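Ferritin like protein (Caulobacter vibrioides, PDB 3HL1) is of unknown function but belongs to the ferritin-like family of helical proteins and probably binds metal. Local coordinates at residues 46-50 / 236-240; 56-61 / 201-206; 155-159 / 188-192. One frame throughout, in Å; residues are numbered along the deposited sequence.

Contact 1. Residues 46-50 / 236-240; sequences LIQAA and RFDFI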
# COMPACT_ATOMS: atom_id res chain seq x y z
N LEU A 46 -5.71 -15.03 -3.27
CA LEU A 46 -4.86 -14.12 -4.05
C LEU A 46 -4.73 -12.76 -3.39
O LEU A 46 -3.64 -12.22 -3.31
CB LEU A 46 -5.36 -13.94 -5.48
CG LEU A 46 -5.28 -15.15 -6.44
CD1 LEU A 46 -5.84 -14.74 -7.84
CD2 LEU A 46 -3.82 -15.68 -6.52
N ILE A 47 -5.86 -12.22 -2.95
CA ILE A 47 -5.88 -10.89 -2.32
C ILE A 47 -5.19 -10.84 -0.95
O ILE A 47 -4.47 -9.89 -0.61
CB ILE A 47 -7.31 -10.33 -2.25
CG1 ILE A 47 -7.81 -10.06 -3.67
CG2 ILE A 47 -7.36 -8.99 -1.43
CD1 ILE A 47 -9.35 -9.71 -3.78
N GLN A 48 -5.44 -11.86 -0.14
CA GLN A 48 -4.82 -11.99 1.15
C GLN A 48 -3.30 -11.95 1.05
O GLN A 48 -2.65 -11.20 1.77
CB GLN A 48 -5.30 -13.28 1.79
CG GLN A 48 -4.81 -13.48 3.18
CD GLN A 48 -5.30 -14.81 3.71
OE1 GLN A 48 -5.96 -14.85 4.73
NE2 GLN A 48 -5.06 -15.88 2.97
N ALA A 49 -2.72 -12.72 0.14
CA ALA A 49 -1.28 -12.75 0.00
C ALA A 49 -0.78 -11.35 -0.42
O ALA A 49 0.23 -10.86 0.11
CB ALA A 49 -0.83 -13.85 -1.00
N ALA A 50 -1.53 -10.69 -1.31
CA ALA A 50 -1.18 -9.35 -1.77
C ALA A 50 -1.19 -8.31 -0.66
O ALA A 50 -0.30 -7.45 -0.59
CB ALA A 50 -2.15 -8.86 -2.92
N ARG A 236 -2.07 -11.08 -10.80
CA ARG A 236 -3.08 -11.65 -9.90
C ARG A 236 -4.46 -11.02 -10.06
O ARG A 236 -5.47 -11.71 -10.16
CB ARG A 236 -2.70 -11.38 -8.43
CG ARG A 236 -1.56 -12.17 -7.85
CD ARG A 236 -1.34 -11.64 -6.43
NE ARG A 236 -0.07 -12.06 -5.88
CZ ARG A 236 0.08 -12.99 -4.94
NH1 ARG A 236 -0.97 -13.62 -4.41
NH2 ARG A 236 1.30 -13.28 -4.53
N PHE A 237 -4.48 -9.68 -10.04
CA PHE A 237 -5.71 -8.90 -10.08
C PHE A 237 -6.35 -8.92 -11.45
O PHE A 237 -7.55 -8.98 -11.55
CB PHE A 237 -5.50 -7.45 -9.57
CG PHE A 237 -4.96 -7.36 -8.12
CD1 PHE A 237 -5.18 -8.39 -7.20
CD2 PHE A 237 -4.25 -6.22 -7.69
CE1 PHE A 237 -4.68 -8.29 -5.90
CE2 PHE A 237 -3.75 -6.14 -6.41
CZ PHE A 237 -3.97 -7.16 -5.50
N ASP A 238 -5.54 -8.89 -12.50
CA ASP A 238 -6.05 -9.04 -13.87
C ASP A 238 -6.68 -10.43 -14.04
O ASP A 238 -7.69 -10.59 -14.71
CB ASP A 238 -4.93 -8.77 -14.86
CG ASP A 238 -5.43 -8.69 -16.30
OD1 ASP A 238 -6.38 -7.92 -16.58
OD2 ASP A 238 -4.86 -9.42 -17.13
N PHE A 239 -6.09 -11.44 -13.41
CA PHE A 239 -6.67 -12.78 -13.40
C PHE A 239 -8.08 -12.78 -12.82
O PHE A 239 -9.01 -13.31 -13.42
CB PHE A 239 -5.77 -13.72 -12.61
CG PHE A 239 -6.34 -15.10 -12.45
CD1 PHE A 239 -6.14 -16.07 -13.45
CD2 PHE A 239 -7.04 -15.44 -11.31
CE1 PHE A 239 -6.66 -17.37 -13.31
CE2 PHE A 239 -7.57 -16.73 -11.16
CZ PHE A 239 -7.36 -17.70 -12.17
N ILE A 240 -8.24 -12.14 -11.66
CA ILE A 240 -9.53 -12.07 -11.00
C ILE A 240 -10.50 -11.31 -11.88
O ILE A 240 -11.64 -11.73 -12.04
CB ILE A 240 -9.44 -11.40 -9.58
CG1 ILE A 240 -8.62 -12.27 -8.62
CG2 ILE A 240 -10.83 -11.15 -9.01
CD1 ILE A 240 -8.13 -11.55 -7.36
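Leu-46 and Arg-236 head a mainly apolar, near-antiparallel helix pairing, in which helix 42-67 packs against the short helix 233-242 beside helix 112-121, which Ile-47, Phe-237 and Ile-240 also touch. The axes of the two segments come within 10.9 Å and run at 157°. Leu-46 is the residue of its segment most covered by the partner helix. Its CD1 branch lies against CG1 of Ile-240 at 3.8 Å and meets Phe-239 CD2 at 3.7 Å, the Leu-46 and Phe-239 side chains crossing at about a right angle. Leu-46 and Ile-240 instead slide past each other in opposite directions, and CD1 of Ile-240 also meets CG1 of Ile-47 at 4.0 Å. A turn further along, the small methyl of Ala-50 lets the Phe-237 ring in close, CB to CZ 3.6 Å. With CG anti to its carbonyl carbon (chi1 -59°), Phe-237 swings the far end of its ring toward helix 42-67; Tyr-29 of helix 8-35 pairs with it edge-to-face and Met-118 of helix 112-121 touches it.

Arg-236 stretches over the outer flank of this core, extended from CG to NE. Its NH1 gives a weak hydrogen bond, 3.2 Å, to Leu-46 O, with the N-H...O angle only 125°; NH1 also rests 3.4 Å from Ala-49 CB. The stronger hold is NE to Trp-231 O. Leu-46 O already takes the helical bond from Ala-50 N, so the arginine is a second, poorly aligned donor. Cohesion here therefore rests chiefly on the interlocked apolar groups, while the arginine bridges two backbone carbonyls along a flank.

Contact 2. Residues 56-61 / 201-206; sequences LHAQLV and IIVDQG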
# COMPACT_ATOMS: atom_id res chain seq x y z
N LEU A 56 4.42 -5.58 4.15
CA LEU A 56 5.86 -5.69 3.98
C LEU A 56 6.43 -4.48 3.24
O LEU A 56 7.45 -3.95 3.68
CB LEU A 56 6.24 -7.01 3.26
CG LEU A 56 7.71 -7.09 2.85
CD1 LEU A 56 8.53 -7.22 4.14
CD2 LEU A 56 8.05 -8.18 1.83
N HIS A 57 5.78 -4.02 2.16
CA HIS A 57 6.26 -2.86 1.44
C HIS A 57 6.35 -1.66 2.35
O HIS A 57 7.35 -0.92 2.28
CB HIS A 57 5.44 -2.50 0.19
CG HIS A 57 5.39 -3.58 -0.84
ND1 HIS A 57 4.55 -3.52 -1.93
CD2 HIS A 57 6.03 -4.77 -0.90
CE1 HIS A 57 4.69 -4.64 -2.63
NE2 HIS A 57 5.57 -5.41 -2.03
N ALA A 58 5.32 -1.45 3.16
CA ALA A 58 5.32 -0.34 4.12
C ALA A 58 6.54 -0.40 5.04
O ALA A 58 7.24 0.61 5.22
CB ALA A 58 3.99 -0.29 4.94
N GLN A 59 6.79 -1.57 5.62
CA GLN A 59 7.97 -1.79 6.45
C GLN A 59 9.29 -1.48 5.73
O GLN A 59 10.19 -0.87 6.31
CB GLN A 59 7.98 -3.24 6.96
CG GLN A 59 9.31 -3.63 7.60
CD GLN A 59 9.30 -5.02 8.18
OE1 GLN A 59 8.58 -5.27 9.15
NE2 GLN A 59 10.10 -5.93 7.59
N LEU A 60 9.41 -1.91 4.48
CA LEU A 60 10.63 -1.73 3.69
C LEU A 60 10.86 -0.28 3.40
O LEU A 60 12.02 0.19 3.46
CB LEU A 60 10.57 -2.55 2.39
CG LEU A 60 10.49 -4.09 2.58
CD1 LEU A 60 10.59 -4.79 1.21
CD2 LEU A 60 11.57 -4.57 3.50
N VAL A 61 9.80 0.44 3.06
CA VAL A 61 9.91 1.86 2.85
C VAL A 61 10.36 2.54 4.15
O VAL A 61 11.25 3.35 4.11
CB VAL A 61 8.62 2.52 2.28
CG1 VAL A 61 8.78 4.05 2.29
CG2 VAL A 61 8.35 2.05 0.84
N ILE A 201 12.62 -5.58 -4.41
CA ILE A 201 11.61 -6.45 -3.85
C ILE A 201 10.22 -5.85 -3.91
O ILE A 201 9.30 -6.55 -4.22
CB ILE A 201 11.92 -6.81 -2.37
CG1 ILE A 201 13.18 -7.67 -2.25
CG2 ILE A 201 10.71 -7.55 -1.74
CD1 ILE A 201 13.83 -7.63 -0.89
N ILE A 202 10.07 -4.56 -3.56
CA ILE A 202 8.79 -3.87 -3.59
C ILE A 202 8.18 -3.83 -4.99
O ILE A 202 7.01 -4.16 -5.19
CB ILE A 202 8.90 -2.40 -3.05
CG1 ILE A 202 9.26 -2.37 -1.56
CG2 ILE A 202 7.57 -1.67 -3.26
CD1 ILE A 202 9.65 -0.98 -1.02
N VAL A 203 8.99 -3.39 -5.96
CA VAL A 203 8.53 -3.22 -7.33
C VAL A 203 8.27 -4.59 -8.02
O VAL A 203 7.26 -4.74 -8.71
CB VAL A 203 9.51 -2.42 -8.15
CG1 VAL A 203 9.05 -2.35 -9.62
CG2 VAL A 203 9.61 -0.98 -7.55
N ASP A 204 9.17 -5.55 -7.80
CA ASP A 204 9.01 -6.91 -8.34
C ASP A 204 7.70 -7.54 -7.88
O ASP A 204 7.07 -8.24 -8.64
CB ASP A 204 10.11 -7.87 -7.88
CG ASP A 204 11.48 -7.58 -8.49
OD1 ASP A 204 11.61 -6.71 -9.35
OD2 ASP A 204 12.45 -8.22 -8.05
N GLN A 205 7.31 -7.29 -6.64
CA GLN A 205 6.07 -7.86 -6.10
C GLN A 205 4.83 -7.22 -6.71
O GLN A 205 3.87 -7.90 -6.96
CB GLN A 205 6.02 -7.78 -4.57
CG GLN A 205 7.00 -8.73 -3.88
CD GLN A 205 6.88 -8.76 -2.37
OE1 GLN A 205 6.30 -7.89 -1.75
NE2 GLN A 205 7.45 -9.79 -1.76
N GLY A 206 4.85 -5.92 -6.93
CA GLY A 206 3.71 -5.23 -7.54
C GLY A 206 3.47 -5.52 -9.02
O GLY A 206 2.37 -5.92 -9.41
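Helices 42-67 and 188-207 run nearly antiparallel here, their segment axes 10.3 Å apart at closest and inclined at 157°, with His-57 and Ile-202 facing each other at 5.7 Å between their CA atoms. The imidazole of His-57 projects into the interface and is held in two ways. Over one face lies CG2 of Ile-202, a CH-pi contact 3.9 Å from the ring centroid and displaced toward the rim. At the ring's edge, NE2 donates to Gln-205 OE1 over a short 2.6 Å. The oxygen lies close to the ring plane and receives the N-H on an in-plane lone pair, although the bond is bent (N-H...O 141°) and ring and amide planes are turned 37° apart. Gln-205, extended beyond CG, also lays its CB at the ring edge, 3.5 Å from His-57 NE2, while its NE2 approaches Leu-56 CD2.

While CG2 of Ile-202 covers the imidazole, its CG1 stands anti to the carbonyl carbon and the chain extends beyond it, so that CD1 runs on to Val-61 CG2 at 3.8 Å and Leu-60 CB at 3.9 Å. The leucine's CD1 in turn meets CG2 of Ile-201 at 4.0 Å.

His-57 occupies the histidine position of an ExxH sequence, a recurring metal-ligand motif in ferritin-like four-helix bundles. ND1 bonds to Glu-22 OE1 and, weakly, to an unidentified molecule, probably from the crystallisation liquor though it may mark a pocket, that also bonds to Ile-202 O. If a metal binds here, Gln-205 would be a second-shell partner: with the isoleucine methyl it should restrain the ring's rotation, leaving ND1 directed at Glu-22 and the bound molecule.

Contact 3. Residues 155-159 / 188-192; sequences MEQLR and GDAGF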
# COMPACT_ATOMS: atom_id res chain seq x y z
N MSE A 155 17.75 8.66 -3.97
CA MSE A 155 18.47 7.76 -3.08
C MSE A 155 19.95 7.65 -3.46
O MSE A 155 20.84 7.65 -2.60
CB MSE A 155 17.82 6.37 -3.11
CG MSE A 155 16.56 6.28 -2.30
SE MSE A 155 15.61 4.59 -2.67
CE MSE A 155 16.92 3.31 -2.03
N GLU A 156 20.22 7.55 -4.74
CA GLU A 156 21.59 7.48 -5.20
C GLU A 156 22.35 8.75 -4.95
O GLU A 156 23.48 8.73 -4.48
CB GLU A 156 21.63 7.17 -6.68
CG GLU A 156 22.95 6.58 -7.11
CD GLU A 156 23.62 7.36 -8.15
OE1 GLU A 156 23.95 8.53 -7.85
OE2 GLU A 156 23.83 6.80 -9.25
N GLN A 157 21.76 9.88 -5.31
CA GLN A 157 22.41 11.16 -5.15
C GLN A 157 22.69 11.48 -3.72
O GLN A 157 23.72 12.11 -3.42
CB GLN A 157 21.56 12.28 -5.72
CG GLN A 157 21.39 12.21 -7.25
CD GLN A 157 20.55 13.34 -7.81
OE1 GLN A 157 20.30 14.34 -7.14
NE2 GLN A 157 20.13 13.21 -9.06
N LEU A 158 21.78 11.06 -2.83
CA LEU A 158 21.89 11.37 -1.42
C LEU A 158 22.38 10.20 -0.54
O LEU A 158 22.20 10.22 0.68
CB LEU A 158 20.53 11.91 -0.93
CG LEU A 158 20.12 13.26 -1.56
CD1 LEU A 158 18.65 13.51 -1.49
CD2 LEU A 158 20.88 14.46 -1.00
N ARG A 159 23.02 9.21 -1.15
CA ARG A 159 23.54 8.04 -0.43
C ARG A 159 24.58 8.32 0.68
O ARG A 159 24.75 7.50 1.59
CB ARG A 159 24.13 7.06 -1.41
CG ARG A 159 25.40 7.58 -2.15
CD ARG A 159 25.68 6.64 -3.32
NE ARG A 159 26.92 6.98 -3.98
CZ ARG A 159 27.06 7.88 -4.95
NH1 ARG A 159 26.05 8.58 -5.43
NH2 ARG A 159 28.26 8.08 -5.46
N GLY A 188 26.56 4.48 4.13
CA GLY A 188 27.07 5.04 2.90
C GLY A 188 26.70 4.21 1.70
O GLY A 188 25.59 3.73 1.65
N ASP A 189 27.63 4.00 0.78
CA ASP A 189 27.35 3.30 -0.51
C ASP A 189 26.84 1.89 -0.35
O ASP A 189 25.94 1.49 -1.09
CB ASP A 189 28.61 3.22 -1.42
CG ASP A 189 28.99 4.56 -2.05
OD1 ASP A 189 28.37 5.59 -1.75
OD2 ASP A 189 29.94 4.57 -2.86
N ALA A 190 27.44 1.12 0.57
CA ALA A 190 27.00 -0.25 0.87
C ALA A 190 25.53 -0.29 1.33
O ALA A 190 24.76 -1.14 0.89
CB ALA A 190 27.89 -0.89 1.93
N GLY A 191 25.13 0.64 2.23
CA GLY A 191 23.74 0.68 2.69
C GLY A 191 22.82 1.14 1.60
O GLY A 191 21.67 0.72 1.51
N PHE A 192 23.31 2.03 0.75
CA PHE A 192 22.54 2.44 -0.41
C PHE A 192 22.25 1.23 -1.31
O PHE A 192 21.13 1.05 -1.77
CB PHE A 192 23.23 3.54 -1.21
CG PHE A 192 22.73 3.64 -2.63
CD1 PHE A 192 21.43 4.05 -2.90
CD2 PHE A 192 23.53 3.29 -3.69
CE1 PHE A 192 20.97 4.13 -4.20
CE2 PHE A 192 23.06 3.35 -4.98
CZ PHE A 192 21.80 3.79 -5.24
O HOH W 1 30.69 6.49 -4.30
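A salt-bridge network of Glu-156, Arg-159 and Asp-189 ties the C-terminal end of helix 144-157 to the 188-192 part of helix 188-207. Arg-159 is its centre. Its CG stands between the backbone N and the carbonyl carbon (chi1 66°), and from there the chain extends to NE, bringing the guanidinium between the two acids. NE meets Asp-189 OD1 at 3.0 Å, near the guanidinium plane but with a weakly aligned hydrogen bond; the carboxylate is turned 42° from that plane. NH1 turns back to its own segment, reaching Glu-156 O at 2.7 Å in a nearly straight bond, though NH1 sits above the carbonyl plane, and Glu-156 OE1 at 3.2 Å. A water completes the aspartate side, accepting from NH2 of Arg-159 and donating to Asp-189 OD2. The guanidinium's three nitrogens are thereby all engaged, which should pin its orientation.

Below this charged network Phe-192 makes the largest contact. Its CB packs on Arg-159 CB at 3.6 Å, and the ring slants along the end of the other helix, with CZ 3.6 Å from Glu-156 CG and CE1 4.0 Å from CB of Met-155, a selenomethionine. The glutamate meets the ring with CB and CG, since its chain bends at chi2 and carries the carboxylate away.

Gly-188, at positive phi, brings its CA 3.6 Å from Arg-159 O. Further inward, Met-155 continues the packing onto Ala-195 and Val-199 of helix 188-207, while Tyr-68, just beyond helix 42-67, touches Phe-192 and bonds to Met-155 O.

In the fold
The three contacts follow one another through the helical bundle, contact 2 lying between the others: its centre is 16 Å from that of contact 1 and 18 Å from that of contact 3, whereas contacts 1 and 3 are 34 Å apart. Shared helices connect them. Helix 42-67 carries 46-50 and 56-61, while helix 188-207 carries 201-206 and 188-192, so the central pairing is joined to each end. None touches another; the nearest atoms of contacts 1 and 2 stay about 6 Å apart. Only contact 2 borders the bound unknown molecule, probably a crystallisation component, about 3 Å from the His-57 side chain; contacts 1 and 3 pack the helices toward the two ends of this row.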